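Glycosyl hydrolase, family 38 (Enterococcus faecalis, PDB 5KBP) probably hydrolyses alpha-mannosidic linkages, as a metal-binding, carbohydrate-binding alpha-mannosidase of glycoside hydrolase family 38. Local coordinates at residues 37-40 against 41-45; 87-90 against 91-94. All blocks are in the same frame, centred on the assembly; numbering follows the deposited sequence.

Contact 1. Residues 37-40 against 41-45; sequences DNVL and DLIEN
Ile43 N donates to Val39 O at 2.9 Å. On either side of it in the chain, Leu42 N bonds to Asn38 O and Glu44 N to Leu40 O, while Asp41 N reaches back to Asp37 O at 3.1 Å. One turn further on, Asn45 ND2 makes a weak, bent bond to Asp41 OD1. The carboxylate of Asp37 looks elsewhere: OD1 shares a hydrogen bond with Tyr64 OH and a salt bridge with Arg68.

Packing follows the same i to i+4 spacing. Ile43 CG1 sits beside its own backbone N (chi1 -73°), which lays it close to Val39 O at 3.2 Å and sends CD1 on to Val39 CG1 at 3.8 Å; the two branched side chains cross obliquely. Glu44 does likewise with Leu40: its extended chain passes over Leu40 O, with CG 3.2 Å from that oxygen, and OE1 ends 3.9 Å from Leu40 CB. Leu40 itself is buried against Val75 and Ala78 of helix 72-80, and Val39 and Leu42 rest on Val238. This is the regular i to i+4 pattern of an alpha-helix, here the C-terminal part of helix 25-45 in the family 38 N-terminal domain.

Contact 2. Residues 87-90 against 91-94; sequences GPFY and ILQD
Ile91 O is approached by Phe89 CB at 3.5 Å and takes a hydrogen bond from Asn106 ND2 of helix 100-117, so the carbonyl is satisfied although buried. The residues belong to the irregular connection from strand 84-85 to helix 100-117 in the N-terminal domain of a family 38 glycoside hydrolase; it enters through a cis peptide bond between Gly87 and Pro88. No hydrogen bond joins 87-90 to 91-94, and the short-range contacts are van der Waals. Asn106 also receives a weak bond from Tyr90 N through its OD1, so one amide holds the chain at two neighbouring residues.

Phe89 and Tyr90 pack on different neighbours. The Phe89 ring meets Leu92 at its edge, where CD2 of the phenylalanine lies 4.3 Å from CD2 of the leucine. The same ring meets that of Phe126 with planes about 60° apart, and the Phe89 side chain also touches Met107. Tyr90 has CG anti to its backbone N (chi1 177°), and its side chain packs on Ile59, Asp62 and Leu348, while its OH has a weak bond to Gln349. Further along, Gln93 NE2 hydrogen-bonds to Asn103 OD1, a second tie to helix 100-117.

Between Tyr90 and Ile91 the side chains meet at an angle. With Ile91 CG1 wedged between its N and carbonyl carbon (chi1 46°), CG2 is left beside the tyrosine ring: it lies 3.8 Å from Tyr90 CD2 and 4.1 Å from Tyr90 CE2.

From the N terminus, the chain runs through strand 7-13 into helix 25-45, whose last turns form contact 1, then through helices 59-65 and 72-80 and strand 84-85 to the loop of contact 2. Each contact joins adjacent segments, so neither closes a long loop; they follow in series without nesting or crossing. Their centres are 23 Å apart and their nearest atoms about 13 Å, yet helix 59-65 serves both: Tyr64 bonds to Asp37, while Ile59 packs against Tyr90 and Ile91. Contact 1 ties helix 25-45 to helix 72-80 toward the outside of the chain; contact 2, nearer its centre, bridges helices 59-65, 100-117 and 337-348.

Contact 1. Residues 37-40 against 41-45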
loop_
_atom_site.group_PDB
_atom_site.type_symbol
_atom_site.label_atom_id
_atom_site.label_comp_id
_atom_site.label_asym_id
_atom_site.label_seq_id
_atom_site.Cartn_x
_atom_site.Cartn_y
_atom_site.Cartn_z
ATOM N N ASP A 37 -5.377 -11.409 22.514
ATOM C CA ASP A 37 -4.562 -12.060 23.536
ATOM C C ASP A 37 -5.293 -12.112 24.870
ATOM O O ASP A 37 -5.257 -13.132 25.569
ATOM C CB ASP A 37 -3.224 -11.339 23.697
ATOM C CG ASP A 37 -2.259 -11.629 22.566
ATOM O OD1 ASP A 37 -2.469 -12.624 21.840
ATOM O OD2 ASP A 37 -1.283 -10.867 22.410
ATOM N N ASN A 38 -5.969 -11.022 25.238
ATOM C CA ASN A 38 -6.682 -10.975 26.509
ATOM C C ASN A 38 -7.977 -11.778 26.475
ATOM O O ASN A 38 -8.374 -12.343 27.499
ATOM C CB ASN A 38 -6.968 -9.523 26.896
ATOM C CG ASN A 38 -5.709 -8.761 27.266
ATOM O OD1 ASN A 38 -4.768 -9.329 27.822
ATOM N ND2 ASN A 38 -5.683 -7.470 26.958
ATOM N N VAL A 39 -8.648 -11.838 25.322
ATOM C CA VAL A 39 -9.861 -12.644 25.220
ATOM C C VAL A 39 -9.527 -14.125 25.350
ATOM O O VAL A 39 -10.200 -14.866 26.077
ATOM C CB VAL A 39 -10.600 -12.341 23.904
ATOM C CG1 VAL A 39 -11.740 -13.328 23.697
ATOM C CG2 VAL A 39 -11.126 -10.918 23.914
ATOM N N LEU A 40 -8.483 -14.579 24.650
ATOM C CA LEU A 40 -8.035 -15.960 24.802
ATOM C C LEU A 40 -7.579 -16.245 26.226
ATOM O O LEU A 40 -7.740 -17.369 26.715
ATOM C CB LEU A 40 -6.908 -16.258 23.813
ATOM C CG LEU A 40 -7.271 -16.174 22.329
ATOM C CD1 LEU A 40 -6.069 -16.500 21.452
ATOM C CD2 LEU A 40 -8.432 -17.099 22.015
ATOM N N ASP A 41 -7.006 -15.247 26.902
ATOM C CA ASP A 41 -6.634 -15.413 28.305
ATOM C C ASP A 41 -7.860 -15.723 29.155
ATOM O O ASP A 41 -7.839 -16.637 29.988
ATOM C CB ASP A 41 -5.928 -14.147 28.800
ATOM C CG ASP A 41 -5.144 -14.370 30.083
ATOM O OD1 ASP A 41 -5.608 -15.130 30.959
ATOM O OD2 ASP A 41 -4.058 -13.769 30.217
ATOM N N LEU A 42 -8.945 -14.974 28.949
ATOM C CA LEU A 42 -10.167 -15.205 29.714
ATOM C C LEU A 42 -10.835 -16.516 29.316
ATOM O O LEU A 42 -11.402 -17.212 30.167
ATOM C CB LEU A 42 -11.130 -14.034 29.521
ATOM C CG LEU A 42 -10.767 -12.715 30.204
ATOM C CD1 LEU A 42 -11.604 -11.578 29.645
ATOM C CD2 LEU A 42 -10.960 -12.836 31.708
ATOM N N ILE A 43 -10.783 -16.868 28.030
ATOM C CA ILE A 43 -11.446 -18.080 27.560
ATOM C C ILE A 43 -10.767 -19.321 28.127
ATOM O O ILE A 43 -11.431 -20.303 28.484
ATOM C CB ILE A 43 -11.481 -18.098 26.020
ATOM C CG1 ILE A 43 -12.495 -17.078 25.498
ATOM C CG2 ILE A 43 -11.796 -19.490 25.496
ATOM C CD1 ILE A 43 -12.597 -17.032 23.989
ATOM N N GLU A 44 -9.442 -19.293 28.240
ATOM C CA GLU A 44 -8.678 -20.454 28.671
ATOM C C GLU A 44 -8.545 -20.570 30.185
ATOM O O GLU A 44 -8.062 -21.600 30.667
ATOM C CB GLU A 44 -7.280 -20.420 28.045
ATOM C CG GLU A 44 -7.282 -20.527 26.529
ATOM C CD GLU A 44 -6.002 -20.009 25.904
ATOM O OE1 GLU A 44 -5.931 -19.947 24.659
ATOM O OE2 GLU A 44 -5.068 -19.660 26.656
ATOM N N ASN A 45 -8.958 -19.563 30.940
ATOM C CA ASN A 45 -8.701 -19.584 32.377
ATOM C C ASN A 45 -9.938 -19.338 33.228
ATOM O O ASN A 45 -10.082 -19.964 34.280
ATOM C CB ASN A 45 -7.624 -18.545 32.727
ATOM C CG ASN A 45 -6.335 -18.755 31.956
ATOM O OD1 ASN A 45 -5.935 -19.888 31.687
ATOM N ND2 ASN A 45 -5.679 -17.659 31.593
#

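Contact 2. Residues 87-90 against 91-94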
loop_
_atom_site.group_PDB
_atom_site.type_symbol
_atom_site.label_atom_id
_atom_site.label_comp_id
_atom_site.label_asym_id
_atom_site.label_seq_id
_atom_site.Cartn_x
_atom_site.Cartn_y
_atom_site.Cartn_z
ATOM N N GLY A 87 -18.078 -14.672 12.782
ATOM C CA GLY A 87 -18.946 -14.553 11.634
ATOM C C GLY A 87 -20.229 -13.809 11.935
ATOM O O GLY A 87 -20.404 -13.237 13.014
ATOM N N PRO A 88 -21.179 -13.833 10.986
ATOM C CA PRO A 88 -21.105 -14.623 9.752
ATOM C C PRO A 88 -20.465 -13.910 8.563
ATOM O O PRO A 88 -20.408 -14.487 7.478
ATOM C CB PRO A 88 -22.574 -14.911 9.456
ATOM C CG PRO A 88 -23.277 -13.676 9.939
ATOM C CD PRO A 88 -22.479 -13.151 11.118
ATOM N N PHE A 89 -20.000 -12.681 8.756
ATOM C CA PHE A 89 -19.441 -11.887 7.672
ATOM C C PHE A 89 -17.919 -11.973 7.671
ATOM O O PHE A 89 -17.289 -12.432 8.627
ATOM C CB PHE A 89 -19.883 -10.422 7.786
ATOM C CG PHE A 89 -21.364 -10.214 7.645
ATOM C CD1 PHE A 89 -22.169 -11.177 7.057
ATOM C CD2 PHE A 89 -21.952 -9.044 8.098
ATOM C CE1 PHE A 89 -23.532 -10.978 6.930
ATOM C CE2 PHE A 89 -23.314 -8.840 7.973
ATOM C CZ PHE A 89 -24.104 -9.808 7.388
ATOM N N TYR A 90 -17.326 -11.521 6.565
ATOM C CA TYR A 90 -15.876 -11.386 6.497
ATOM C C TYR A 90 -15.428 -10.051 7.078
ATOM O O TYR A 90 -14.483 -9.994 7.871
ATOM C CB TYR A 90 -15.410 -11.539 5.047
ATOM C CG TYR A 90 -13.926 -11.342 4.831
ATOM C CD1 TYR A 90 -13.007 -12.289 5.267
ATOM C CD2 TYR A 90 -13.445 -10.215 4.178
ATOM C CE1 TYR A 90 -11.648 -12.112 5.066
ATOM C CE2 TYR A 90 -12.091 -10.030 3.972
ATOM C CZ TYR A 90 -11.197 -10.981 4.418
ATOM O OH TYR A 90 -9.848 -10.799 4.213
ATOM N N ILE A 91 -16.107 -8.968 6.700
ATOM C CA ILE A 91 -15.880 -7.644 7.262
ATOM C C ILE A 91 -17.236 -6.997 7.518
ATOM O O ILE A 91 -18.271 -7.453 7.029
ATOM C CB ILE A 91 -15.016 -6.753 6.341
ATOM C CG1 ILE A 91 -15.499 -6.843 4.888
ATOM C CG2 ILE A 91 -13.551 -7.144 6.438
ATOM C CD1 ILE A 91 -16.506 -5.783 4.496
ATOM N N LEU A 92 -17.217 -5.922 8.302
ATOM C CA LEU A 92 -18.404 -5.109 8.545
ATOM C C LEU A 92 -18.387 -3.949 7.557
ATOM O O LEU A 92 -17.601 -3.009 7.708
ATOM C CB LEU A 92 -18.438 -4.607 9.985
ATOM C CG LEU A 92 -18.443 -5.665 11.089
ATOM C CD1 LEU A 92 -18.722 -5.013 12.437
ATOM C CD2 LEU A 92 -19.452 -6.764 10.787
ATOM N N GLN A 93 -19.252 -4.013 6.552
ATOM C CA GLN A 93 -19.190 -3.112 5.414
ATOM C C GLN A 93 -20.159 -1.946 5.568
ATOM O O GLN A 93 -20.998 -1.906 6.469
ATOM C CB GLN A 93 -19.503 -3.866 4.116
ATOM C CG GLN A 93 -20.993 -4.087 3.868
ATOM C CD GLN A 93 -21.579 -5.222 4.688
ATOM O OE1 GLN A 93 -20.967 -5.695 5.645
ATOM N NE2 GLN A 93 -22.770 -5.669 4.308
ATOM N N ASP A 94 -20.023 -0.983 4.659
ATOM C CA ASP A 94 -21.068 -0.006 4.403
ATOM C C ASP A 94 -22.006 -0.580 3.351
ATOM O O ASP A 94 -21.554 -1.049 2.301
ATOM C CB ASP A 94 -20.483 1.324 3.929
ATOM C CG ASP A 94 -21.553 2.370 3.676
ATOM O OD1 ASP A 94 -22.137 2.370 2.572
ATOM O OD2 ASP A 94 -21.816 3.187 4.582
#